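Local coordinates for cell division control protein Cdc48 (Mycobacterium smegmatis, PDB 5E7P) that binds ADP in its two AAA modules and probably hydrolyses ATP, as a Cdc48-type member of the AAA ATPase family, at residues A[26-31]-A[87-92]; A[343-348]-A[374-379]; A[589-594]-A[608-613]. One frame throughout, in Å; residues are numbered along the deposited sequence.

Overall arrangement
From the N terminus, interaction 1 comes first: helix 86-92 returns to the end of strand 22-28, closing a loop of 55 intervening residues inside the Cdc48-type N-terminal domain. Interaction 2 follows in the first AAA module, where the start of helix 344-356 meets the loop leading from strand 361-366 to strand 385-388. Interaction 3 closes the shortest loop, 13 residues, by joining the end of helix 587-590 to helix 602-617 in the second AAA module. The three run in series, neither nested nor crossed. The centres of interactions 2 and 3 lie about 27 Å apart; that of interaction 1 is about 46 Å and 54 Å from them, respectively.

Interaction 1: A[26-31]-A[87-92]; sequences ARLNTS and VTLSNA
L89 holds CG beside its backbone N, anti to the carbonyl carbon (chi1 -73°), and L28 holds CG anti to its backbone N (chi1 -171°), and with these settings their methyl ends meet between strand and helix. L89 comes from helix 86-92 with its CB directed at the strand. Its two methyls divide the work: CD1 lies 3.8 Å from CD2 of L28, while CD2 lies 4.0 Å from CB of A26. The forked end of L89 therefore touches both A26 and L28 and skips R27, whose CB is directed away. The two leucine side chains approach at about a right angle. L28 does not start out aimed at the helix; its far end comes nearer, whereas A26 offers CB directly. The backbones stay well separated, with CA of L28 7.9 Å from CA of L89, and no hydrogen bond crosses the contact. Strand 22-28 is an inner strand of the mixed sheet of the Cdc48 N-terminal domain, which belongs to the double-psi beta-barrel clan, and it runs parallel to strand 81-84, the strand that leads into helix 86-92. L84 of that neighbouring strand also touches A26 and L89, extending the apolar patch. At the helix start, T88 OG1 is hydrogen-bonded to D85 OD1. Where the strand gives out, N29 OD1 accepts from S31 N at 3.1 Å, with an N-H...O angle of 148°, forming an Asx turn.

Interaction 2: A[343-348]-A[374-379]; sequences PVATLI and DARLRA
The first turn of helix 344-356 brings A345 and T346 against the non-regular segment 374-379, with CA of A345 8.3 Å from CA of D374. A345 directs its CB at the loop, and both D374 and R376 direct theirs back at the helix. The charged group that faces the helix is assembled within the loop itself. R376 bends at chi3 (-66°), which turns its guanidinium side-on to D374: NE gives a hydrogen bond of 3.1 Å to D374 OD1, and NH2 a salt bridge of 2.9 Å to D374 OD2. Both oxygens lie close to the guanidinium plane; OD2 is met through its syn lone pair, OD1 on its syn side with NE tilted from the carboxylate plane. D374 OD1 takes a second donor, the backbone N of R376 at 3.2 Å, on its anti side; NE and N arrive from the same face of the carboxylate plane. The two side-on bonds fix the guanidinium, while the R376 N bond holds the carboxylate from the backbone. Across the contact, A345 CB packs 3.5 Å from R376 NH2 and also touches D374 OD2. T346 OG1 lies at the guanidinium edge, 2.8 Å from R376 NH1. One water links the two segments, accepting from R376 NH2 at 2.7 Å and hydrogen-bonded to T346 OG1 at 2.8 Å. P341 and L349 also border the D374-R376 pair. Further on, R378 forms a salt bridge with E569 in the second AAA module. The bond from R376 N to D374 OD1 defines an Asx turn in the loop after strand 361-366, a place that probably corresponds to a diverged second region of homology of AAA ATPases.

Interaction 3: A[589-594]-A[608-613]; sequences ALAPRR and ASLLTE
This is a buried, wholly apolar contact between the end of the short helix 587-590 that follows strand 580-585 and the middle of helix 602-617 in the second AAA module. A single methyl of L610 carries it: CD2 lies 3.8 Å from L590 CD2 and 3.9 Å from A591 CB. L610 sets CG anti to its backbone N (chi1 -173°), beside the carbonyl carbon, a setting that points CD2 at the two consecutive residues L590 and A591. The leucine side chains meet at an oblique angle, branch to branch. A591, by contrast, offers just its CB and marks the point where the chain turns out of the helix; its backbone is hydrogen-bonded to D636. L584 of strand 580-585 touches both L590 and L610, and F571 of helix 563-576 packs on L610, so the contact belongs to a wider core between sheet and helices. Within helix 602-617, T612 OG1 donates to A608 O at 2.8 Å. That carbonyl also accepts from T612 N, the two donors reaching it from opposite faces of its plane. Strand 580-585, helix 602-617 and the adjacent parallel strand 623-629 form a beta-alpha-beta crossover, and L610 packs the crossover helix onto the outgoing chain, an arrangement characteristic of the P-loop NTPase fold.

Interaction 1: A[26-31]-A[87-92]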
ATOM      1  N   ALA A  26      26.467 -17.156   1.729  1.00 53.77           N
ATOM      2  CA  ALA A  26      25.180 -17.609   1.215  1.00 53.31           C
ATOM      3  C   ALA A  26      25.022 -19.117   1.356  1.00 57.18           C
ATOM      4  O   ALA A  26      25.645 -19.885   0.622  1.00 59.78           O
ATOM      5  CB  ALA A  26      25.015 -17.192  -0.239  1.00 51.11           C
ATOM      6  N   ARG A  27      24.187 -19.538   2.302  1.00 57.75           N
ATOM      7  CA  ARG A  27      23.909 -20.956   2.493  1.00 60.57           C
ATOM      8  C   ARG A  27      22.565 -21.344   1.886  1.00 58.67           C
ATOM      9  O   ARG A  27      21.625 -20.552   1.874  1.00 56.89           O
ATOM     10  CB  ARG A  27      23.949 -21.325   3.977  1.00 64.27           C
ATOM     11  CG  ARG A  27      25.280 -21.029   4.650  1.00 69.06           C
ATOM     12  CD  ARG A  27      25.381 -21.711   6.005  1.00 74.36           C
ATOM     13  NE  ARG A  27      24.133 -21.620   6.760  1.00 76.25           N
ATOM     14  CZ  ARG A  27      23.991 -22.013   8.023  1.00 77.51           C
ATOM     15  NH1 ARG A  27      22.818 -21.892   8.629  1.00 76.83           N
ATOM     16  NH2 ARG A  27      25.025 -22.523   8.679  1.00 79.00           N
ATOM     17  N   LEU A  28      22.485 -22.571   1.381  1.00 59.68           N
ATOM     18  CA  LEU A  28      21.277 -23.067   0.735  1.00 59.57           C
ATOM     19  C   LEU A  28      20.174 -23.331   1.755  1.00 60.72           C
ATOM     20  O   LEU A  28      20.351 -24.119   2.685  1.00 61.22           O
ATOM     21  CB  LEU A  28      21.590 -24.341  -0.059  1.00 61.30           C
ATOM     22  CG  LEU A  28      20.532 -24.939  -0.996  1.00 62.40           C
ATOM     23  CD1 LEU A  28      19.638 -25.941  -0.276  1.00 63.76           C
ATOM     24  CD2 LEU A  28      19.695 -23.846  -1.650  1.00 60.18           C
ATOM     25  N   ASN A  29      19.037 -22.666   1.576  1.00 61.08           N
ATOM     26  CA  ASN A  29      17.873 -22.903   2.417  1.00 61.64           C
ATOM     27  C   ASN A  29      17.321 -24.295   2.138  1.00 64.41           C
ATOM     28  O   ASN A  29      16.846 -24.574   1.038  1.00 65.13           O
ATOM     29  CB  ASN A  29      16.802 -21.839   2.166  1.00 59.86           C
ATOM     30  CG  ASN A  29      15.762 -21.783   3.271  1.00 58.95           C
ATOM     31  OD1 ASN A  29      15.422 -22.800   3.875  1.00 60.26           O
ATOM     32  ND2 ASN A  29      15.252 -20.586   3.544  1.00 56.32           N
ATOM     33  N   THR A  30      17.391 -25.166   3.138  1.00 67.05           N
ATOM     34  CA  THR A  30      17.026 -26.569   2.963  1.00 71.05           C
ATOM     35  C   THR A  30      15.531 -26.835   3.143  1.00 72.43           C
ATOM     36  O   THR A  30      15.035 -27.897   2.765  1.00 74.95           O
ATOM     37  CB  THR A  30      17.818 -27.473   3.926  1.00 73.41           C
ATOM     38  OG1 THR A  30      17.623 -27.022   5.273  1.00 72.13           O
ATOM     39  CG2 THR A  30      19.303 -27.433   3.595  1.00 74.78           C
ATOM     40  N   SER A  31      14.817 -25.874   3.720  1.00 69.85           N
ATOM     41  CA  SER A  31      13.381 -26.021   3.935  1.00 69.21           C
ATOM     42  C   SER A  31      12.597 -25.769   2.650  1.00 67.37           C
ATOM     43  O   SER A  31      12.619 -24.665   2.106  1.00 65.77           O
ATOM     44  CB  SER A  31      12.902 -25.076   5.038  1.00 69.06           C
ATOM     45  OG  SER A  31      11.506 -25.207   5.249  1.00 70.46           O
ATOM     46  N   VAL A  87      16.705 -21.044  -6.535  1.00 65.57           N
ATOM     47  CA  VAL A  87      16.507 -20.090  -7.622  1.00 64.30           C
ATOM     48  C   VAL A  87      17.187 -18.746  -7.359  1.00 62.30           C
ATOM     49  O   VAL A  87      17.626 -18.078  -8.295  1.00 62.16           O
ATOM     50  CB  VAL A  87      15.010 -19.866  -7.946  1.00 62.79           C
ATOM     51  CG1 VAL A  87      14.405 -21.122  -8.556  1.00 64.50           C
ATOM     52  CG2 VAL A  87      14.250 -19.445  -6.705  1.00 60.90           C
ATOM     53  N   THR A  88      17.276 -18.355  -6.091  1.00 59.84           N
ATOM     54  CA  THR A  88      17.923 -17.095  -5.732  1.00 56.47           C
ATOM     55  C   THR A  88      19.432 -17.191  -5.925  1.00 56.02           C
ATOM     56  O   THR A  88      20.058 -16.265  -6.443  1.00 56.21           O
ATOM     57  CB  THR A  88      17.616 -16.678  -4.281  1.00 53.88           C
ATOM     58  OG1 THR A  88      16.198 -16.659  -4.076  1.00 53.59           O
ATOM     59  CG2 THR A  88      18.174 -15.297  -3.997  1.00 50.85           C
ATOM     60  N   LEU A  89      20.007 -18.313  -5.502  1.00 55.86           N
ATOM     61  CA  LEU A  89      21.425 -18.580  -5.721  1.00 56.53           C
ATOM     62  C   LEU A  89      21.748 -18.513  -7.209  1.00 55.78           C
ATOM     63  O   LEU A  89      22.790 -17.993  -7.608  1.00 56.47           O
ATOM     64  CB  LEU A  89      21.806 -19.956  -5.172  1.00 59.08           C
ATOM     65  CG  LEU A  89      21.880 -20.127  -3.655  1.00 60.00           C
ATOM     66  CD1 LEU A  89      22.211 -21.567  -3.304  1.00 62.67           C
ATOM     67  CD2 LEU A  89      22.912 -19.182  -3.058  1.00 59.56           C
ATOM     68  N   SER A  90      20.838 -19.037  -8.021  1.00 53.66           N
ATOM     69  CA  SER A  90      20.994 -19.023  -9.468  1.00 51.18           C
ATOM     70  C   SER A  90      20.832 -17.613 -10.036  1.00 48.37           C
ATOM     71  O   SER A  90      21.603 -17.193 -10.898  1.00 49.52           O
ATOM     72  CB  SER A  90      19.987 -19.976 -10.112  1.00 51.89           C
ATOM     73  OG  SER A  90      20.082 -19.943 -11.522  1.00 53.42           O
ATOM     74  N   ASN A  91      19.833 -16.884  -9.546  1.00 44.82           N
ATOM     75  CA  ASN A  91      19.567 -15.528 -10.027  1.00 42.85           C
ATOM     76  C   ASN A  91      20.656 -14.526  -9.650  1.00 41.58           C
ATOM     77  O   ASN A  91      20.867 -13.536 -10.350  1.00 40.70           O
ATOM     78  CB  ASN A  91      18.207 -15.030  -9.526  1.00 41.06           C
ATOM     79  CG  ASN A  91      17.043 -15.755 -10.171  1.00 42.62           C
ATOM     80  OD1 ASN A  91      17.198 -16.401 -11.210  1.00 45.27           O
ATOM     81  ND2 ASN A  91      15.864 -15.647  -9.562  1.00 39.69           N
ATOM     82  N   ALA A  92      21.340 -14.786  -8.542  1.00 41.54           N
ATOM     83  CA  ALA A  92      22.361 -13.873  -8.042  1.00 41.44           C
ATOM     84  C   ALA A  92      23.758 -14.259  -8.520  1.00 43.92           C
ATOM     85  O   ALA A  92      24.718 -13.516  -8.317  1.00 43.02           O
ATOM     86  CB  ALA A  92      22.319 -13.811  -6.523  1.00 39.84           C
TER

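Interaction 2: A[343-348]-A[374-379]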
ATOM      1  N   PRO A 343      -0.259  13.103 -25.616  1.00 43.30           N
ATOM      2  CA  PRO A 343      -1.330  13.712 -26.416  1.00 41.37           C
ATOM      3  C   PRO A 343      -2.534  12.791 -26.593  1.00 37.64           C
ATOM      4  O   PRO A 343      -3.658  13.271 -26.725  1.00 37.31           O
ATOM      5  CB  PRO A 343      -0.660  13.949 -27.771  1.00 44.74           C
ATOM      6  CG  PRO A 343       0.784  14.096 -27.452  1.00 45.89           C
ATOM      7  CD  PRO A 343       1.042  13.156 -26.310  1.00 44.59           C
ATOM      8  N   VAL A 344      -2.295  11.484 -26.594  1.00 36.39           N
ATOM      9  CA  VAL A 344      -3.362  10.505 -26.764  1.00 37.68           C
ATOM     10  C   VAL A 344      -4.379  10.558 -25.620  1.00 33.64           C
ATOM     11  O   VAL A 344      -5.541  10.195 -25.796  1.00 33.86           O
ATOM     12  CB  VAL A 344      -2.790   9.076 -26.889  1.00 40.59           C
ATOM     13  CG1 VAL A 344      -2.205   8.607 -25.559  1.00 41.26           C
ATOM     14  CG2 VAL A 344      -3.854   8.104 -27.380  1.00 41.30           C
ATOM     15  N   ALA A 345      -3.943  11.031 -24.457  1.00 29.98           N
ATOM     16  CA  ALA A 345      -4.813  11.096 -23.288  1.00 30.25           C
ATOM     17  C   ALA A 345      -5.981  12.039 -23.530  1.00 30.73           C
ATOM     18  O   ALA A 345      -7.085  11.807 -23.039  1.00 31.34           O
ATOM     19  CB  ALA A 345      -4.027  11.524 -22.050  1.00 29.49           C
ATOM     20  N   THR A 346      -5.733  13.099 -24.294  1.00 32.17           N
ATOM     21  CA  THR A 346      -6.783  14.053 -24.634  1.00 33.98           C
ATOM     22  C   THR A 346      -7.904  13.387 -25.427  1.00 33.76           C
ATOM     23  O   THR A 346      -9.086  13.614 -25.157  1.00 32.18           O
ATOM     24  CB  THR A 346      -6.231  15.255 -25.422  1.00 36.94           C
ATOM     25  OG1 THR A 346      -5.420  16.058 -24.555  1.00 38.03           O
ATOM     26  CG2 THR A 346      -7.370  16.111 -25.968  1.00 36.56           C
ATOM     27  N   LEU A 347      -7.529  12.550 -26.389  1.00 34.45           N
ATOM     28  CA  LEU A 347      -8.508  11.836 -27.204  1.00 34.43           C
ATOM     29  C   LEU A 347      -9.199  10.721 -26.424  1.00 33.81           C
ATOM     30  O   LEU A 347     -10.392  10.463 -26.616  1.00 31.96           O
ATOM     31  CB  LEU A 347      -7.855  11.278 -28.470  1.00 35.50           C
ATOM     32  CG  LEU A 347      -7.365  12.330 -29.469  1.00 37.65           C
ATOM     33  CD1 LEU A 347      -6.794  11.672 -30.709  1.00 40.33           C
ATOM     34  CD2 LEU A 347      -8.489  13.279 -29.838  1.00 37.72           C
ATOM     35  N   ILE A 348      -8.447  10.059 -25.550  1.00 32.49           N
ATOM     36  CA  ILE A 348      -9.017   9.017 -24.705  1.00 32.85           C
ATOM     37  C   ILE A 348     -10.066   9.615 -23.769  1.00 34.69           C
ATOM     38  O   ILE A 348     -11.148   9.051 -23.595  1.00 34.62           O
ATOM     39  CB  ILE A 348      -7.934   8.286 -23.893  1.00 30.29           C
ATOM     40  CG1 ILE A 348      -6.989   7.538 -24.833  1.00 32.27           C
ATOM     41  CG2 ILE A 348      -8.566   7.310 -22.916  1.00 25.05           C
ATOM     42  CD1 ILE A 348      -5.874   6.809 -24.122  1.00 31.90           C
ATOM     43  N   ASP A 374      -4.779  11.018 -14.377  1.00 34.08           N
ATOM     44  CA  ASP A 374      -4.894  12.285 -15.100  1.00 32.89           C
ATOM     45  C   ASP A 374      -5.928  13.192 -14.443  1.00 30.87           C
ATOM     46  O   ASP A 374      -7.060  12.775 -14.196  1.00 28.82           O
ATOM     47  CB  ASP A 374      -5.295  12.006 -16.555  1.00 35.71           C
ATOM     48  CG  ASP A 374      -5.019  13.178 -17.490  1.00 37.50           C
ATOM     49  OD1 ASP A 374      -5.208  14.348 -17.094  1.00 38.04           O
ATOM     50  OD2 ASP A 374      -4.609  12.916 -18.638  1.00 37.48           O
ATOM     51  N   ALA A 375      -5.528  14.428 -14.154  1.00 31.43           N
ATOM     52  CA  ALA A 375      -6.382  15.376 -13.442  1.00 32.63           C
ATOM     53  C   ALA A 375      -7.710  15.617 -14.152  1.00 35.26           C
ATOM     54  O   ALA A 375      -8.726  15.889 -13.512  1.00 35.60           O
ATOM     55  CB  ALA A 375      -5.656  16.692 -13.232  1.00 32.17           C
ATOM     56  N   ARG A 376      -7.694  15.505 -15.476  1.00 36.85           N
ATOM     57  CA  ARG A 376      -8.872  15.782 -16.288  1.00 36.89           C
ATOM     58  C   ARG A 376      -9.935  14.691 -16.171  1.00 37.59           C
ATOM     59  O   ARG A 376     -11.053  14.859 -16.658  1.00 38.95           O
ATOM     60  CB  ARG A 376      -8.468  15.992 -17.749  1.00 37.51           C
ATOM     61  CG  ARG A 376      -7.537  17.181 -17.955  1.00 37.02           C
ATOM     62  CD  ARG A 376      -6.936  17.201 -19.347  1.00 34.53           C
ATOM     63  NE  ARG A 376      -6.048  16.067 -19.578  1.00 32.25           N
ATOM     64  CZ  ARG A 376      -5.463  15.799 -20.741  1.00 33.92           C
ATOM     65  NH1 ARG A 376      -5.673  16.580 -21.796  1.00 36.16           N
ATOM     66  NH2 ARG A 376      -4.672  14.739 -20.852  1.00 32.51           N
ATOM     67  N   LEU A 377      -9.586  13.577 -15.529  1.00 35.64           N
ATOM     68  CA  LEU A 377     -10.550  12.511 -15.265  1.00 33.78           C
ATOM     69  C   LEU A 377     -11.350  12.841 -14.014  1.00 33.64           C
ATOM     70  O   LEU A 377     -12.541  12.546 -13.925  1.00 33.71           O
ATOM     71  CB  LEU A 377      -9.850  11.157 -15.105  1.00 32.66           C
ATOM     72  CG  LEU A 377     -10.732   9.958 -14.730  1.00 32.48           C
ATOM     73  CD1 LEU A 377     -10.348   8.714 -15.521  1.00 31.28           C
ATOM     74  CD2 LEU A 377     -10.654   9.672 -13.237  1.00 34.02           C
ATOM     75  N   ARG A 378     -10.680  13.457 -13.049  1.00 34.58           N
ATOM     76  CA  ARG A 378     -11.320  13.885 -11.816  1.00 36.40           C
ATOM     77  C   ARG A 378     -11.950  15.255 -12.040  1.00 37.61           C
ATOM     78  O   ARG A 378     -11.556  16.251 -11.438  1.00 41.54           O
ATOM     79  CB  ARG A 378     -10.293  13.920 -10.685  1.00 38.87           C
ATOM     80  CG  ARG A 378      -9.527  12.609 -10.540  1.00 39.73           C
ATOM     81  CD  ARG A 378      -8.406  12.712  -9.515  1.00 41.57           C
ATOM     82  NE  ARG A 378      -7.124  13.086 -10.107  1.00 41.78           N
ATOM     83  CZ  ARG A 378      -6.263  13.939  -9.559  1.00 42.19           C
ATOM     84  NH1 ARG A 378      -6.544  14.527  -8.405  1.00 41.80           N
ATOM     85  NH2 ARG A 378      -5.119  14.211 -10.171  1.00 44.62           N
ATOM     86  N   ALA A 379     -12.935  15.282 -12.928  1.00 36.78           N
ATOM     87  CA  ALA A 379     -13.592  16.511 -13.338  1.00 37.26           C
ATOM     88  C   ALA A 379     -15.075  16.217 -13.533  1.00 38.20           C
ATOM     89  O   ALA A 379     -15.446  15.068 -13.777  1.00 36.84           O
ATOM     90  CB  ALA A 379     -12.968  17.024 -14.631  1.00 36.24           C
TER
HETATM   91  O   HOH W   1      -3.211  15.217 -23.129  1.00 28.26           O

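Interaction 3: A[589-594]-A[608-613]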
ATOM      1  N   ALA A 589       2.872  24.330   4.179  1.00 52.62           N
ATOM      2  CA  ALA A 589       3.058  24.566   2.751  1.00 54.54           C
ATOM      3  C   ALA A 589       1.705  24.692   2.058  1.00 54.83           C
ATOM      4  O   ALA A 589       1.542  25.476   1.125  1.00 57.13           O
ATOM      5  CB  ALA A 589       3.878  23.449   2.126  1.00 54.02           C
ATOM      6  N   LEU A 590       0.737  23.914   2.528  1.00 53.02           N
ATOM      7  CA  LEU A 590      -0.601  23.921   1.953  1.00 53.22           C
ATOM      8  C   LEU A 590      -1.317  25.230   2.268  1.00 54.60           C
ATOM      9  O   LEU A 590      -2.083  25.741   1.448  1.00 56.60           O
ATOM     10  CB  LEU A 590      -1.406  22.731   2.479  1.00 52.23           C
ATOM     11  CG  LEU A 590      -2.422  22.073   1.541  1.00 54.54           C
ATOM     12  CD1 LEU A 590      -2.766  20.677   2.039  1.00 52.86           C
ATOM     13  CD2 LEU A 590      -3.680  22.911   1.410  1.00 57.85           C
ATOM     14  N   ALA A 591      -1.063  25.774   3.456  1.00 52.37           N
ATOM     15  CA  ALA A 591      -1.693  27.024   3.873  1.00 51.01           C
ATOM     16  C   ALA A 591      -0.737  27.938   4.639  1.00 50.58           C
ATOM     17  O   ALA A 591      -0.839  28.067   5.858  1.00 50.01           O
ATOM     18  CB  ALA A 591      -2.936  26.739   4.704  1.00 49.00           C
ATOM     19  N   PRO A 592       0.197  28.577   3.920  1.00 51.81           N
ATOM     20  CA  PRO A 592       1.153  29.494   4.549  1.00 52.96           C
ATOM     21  C   PRO A 592       0.510  30.839   4.874  1.00 53.76           C
ATOM     22  O   PRO A 592      -0.598  31.119   4.415  1.00 54.25           O
ATOM     23  CB  PRO A 592       2.217  29.671   3.466  1.00 54.24           C
ATOM     24  CG  PRO A 592       1.458  29.523   2.194  1.00 54.71           C
ATOM     25  CD  PRO A 592       0.409  28.477   2.463  1.00 52.56           C
ATOM     26  N   ARG A 593       1.199  31.655   5.664  1.00 53.77           N
ATOM     27  CA  ARG A 593       0.695  32.975   6.018  1.00 54.77           C
ATOM     28  C   ARG A 593       0.617  33.872   4.789  1.00 57.02           C
ATOM     29  O   ARG A 593       1.421  33.747   3.865  1.00 56.12           O
ATOM     30  CB  ARG A 593       1.576  33.624   7.088  1.00 55.56           C
ATOM     31  CG  ARG A 593       1.386  33.052   8.481  1.00 55.07           C
ATOM     32  CD  ARG A 593       2.367  33.667   9.467  1.00 57.22           C
ATOM     33  NE  ARG A 593       2.151  33.181  10.828  1.00 56.76           N
ATOM     34  CZ  ARG A 593       1.418  33.811  11.741  1.00 56.91           C
ATOM     35  NH1 ARG A 593       0.831  34.964  11.444  1.00 57.90           N
ATOM     36  NH2 ARG A 593       1.276  33.290  12.952  1.00 55.49           N
ATOM     37  N   ARG A 594      -0.365  34.767   4.786  1.00 60.30           N
ATOM     38  CA  ARG A 594      -0.538  35.722   3.699  1.00 64.20           C
ATOM     39  C   ARG A 594       0.700  36.600   3.561  1.00 66.72           C
ATOM     40  O   ARG A 594       1.144  37.222   4.526  1.00 66.99           O
ATOM     41  CB  ARG A 594      -1.783  36.578   3.941  1.00 67.31           C
ATOM     42  CG  ARG A 594      -1.896  37.799   3.047  1.00 73.18           C
ATOM     43  CD  ARG A 594      -1.892  39.071   3.882  1.00 78.11           C
ATOM     44  NE  ARG A 594      -2.880  39.014   4.956  1.00 79.91           N
ATOM     45  CZ  ARG A 594      -2.944  39.879   5.963  1.00 82.60           C
ATOM     46  NH1 ARG A 594      -2.071  40.875   6.039  1.00 84.86           N
ATOM     47  NH2 ARG A 594      -3.877  39.747   6.896  1.00 82.05           N
ATOM     48  N   ALA A 608      -8.572  29.805   1.156  1.00 38.97           N
ATOM     49  CA  ALA A 608      -9.983  30.134   1.332  1.00 39.54           C
ATOM     50  C   ALA A 608     -10.855  28.904   1.109  1.00 40.05           C
ATOM     51  O   ALA A 608     -11.835  28.684   1.824  1.00 39.64           O
ATOM     52  CB  ALA A 608     -10.396  31.259   0.392  1.00 40.33           C
ATOM     53  N   SER A 609     -10.489  28.100   0.116  1.00 41.87           N
ATOM     54  CA  SER A 609     -11.197  26.856  -0.152  1.00 43.63           C
ATOM     55  C   SER A 609     -10.979  25.880   0.998  1.00 40.41           C
ATOM     56  O   SER A 609     -11.892  25.154   1.390  1.00 40.38           O
ATOM     57  CB  SER A 609     -10.725  26.233  -1.467  1.00 46.95           C
ATOM     58  OG  SER A 609     -11.440  25.044  -1.753  1.00 48.49           O
ATOM     59  N   LEU A 610      -9.763  25.877   1.535  1.00 38.17           N
ATOM     60  CA  LEU A 610      -9.422  25.009   2.656  1.00 36.22           C
ATOM     61  C   LEU A 610     -10.259  25.347   3.889  1.00 35.17           C
ATOM     62  O   LEU A 610     -10.839  24.460   4.519  1.00 31.43           O
ATOM     63  CB  LEU A 610      -7.931  25.115   2.977  1.00 36.13           C
ATOM     64  CG  LEU A 610      -7.395  24.135   4.017  1.00 35.58           C
ATOM     65  CD1 LEU A 610      -7.777  22.714   3.639  1.00 35.18           C
ATOM     66  CD2 LEU A 610      -5.885  24.273   4.148  1.00 36.87           C
ATOM     67  N   LEU A 611     -10.325  26.634   4.221  1.00 37.61           N
ATOM     68  CA  LEU A 611     -11.139  27.109   5.336  1.00 37.99           C
ATOM     69  C   LEU A 611     -12.597  26.708   5.147  1.00 38.97           C
ATOM     70  O   LEU A 611     -13.266  26.292   6.094  1.00 37.15           O
ATOM     71  CB  LEU A 611     -11.031  28.630   5.468  1.00 39.57           C
ATOM     72  CG  LEU A 611      -9.646  29.180   5.816  1.00 39.91           C
ATOM     73  CD1 LEU A 611      -9.638  30.700   5.781  1.00 39.97           C
ATOM     74  CD2 LEU A 611      -9.210  28.674   7.178  1.00 38.84           C
ATOM     75  N   THR A 612     -13.078  26.832   3.912  1.00 40.56           N
ATOM     76  CA  THR A 612     -14.443  26.457   3.569  1.00 41.88           C
ATOM     77  C   THR A 612     -14.681  24.972   3.815  1.00 41.20           C
ATOM     78  O   THR A 612     -15.697  24.587   4.392  1.00 40.91           O
ATOM     79  CB  THR A 612     -14.765  26.781   2.090  1.00 43.56           C
ATOM     80  OG1 THR A 612     -14.564  28.180   1.849  1.00 45.09           O
ATOM     81  CG2 THR A 612     -16.206  26.410   1.758  1.00 41.21           C
ATOM     82  N   GLU A 613     -13.739  24.144   3.376  1.00 40.98           N
ATOM     83  CA  GLU A 613     -13.852  22.700   3.552  1.00 41.44           C
ATOM     84  C   GLU A 613     -13.754  22.302   5.025  1.00 38.74           C
ATOM     85  O   GLU A 613     -14.476  21.414   5.483  1.00 36.94           O
ATOM     86  CB  GLU A 613     -12.790  21.968   2.729  1.00 44.71           C
ATOM     87  CG  GLU A 613     -12.941  22.150   1.228  1.00 49.55           C
ATOM     88  CD  GLU A 613     -14.308  21.724   0.725  1.00 53.82           C
ATOM     89  OE1 GLU A 613     -15.090  22.603   0.302  1.00 56.50           O
ATOM     90  OE2 GLU A 613     -14.599  20.509   0.747  1.00 54.01           O
TER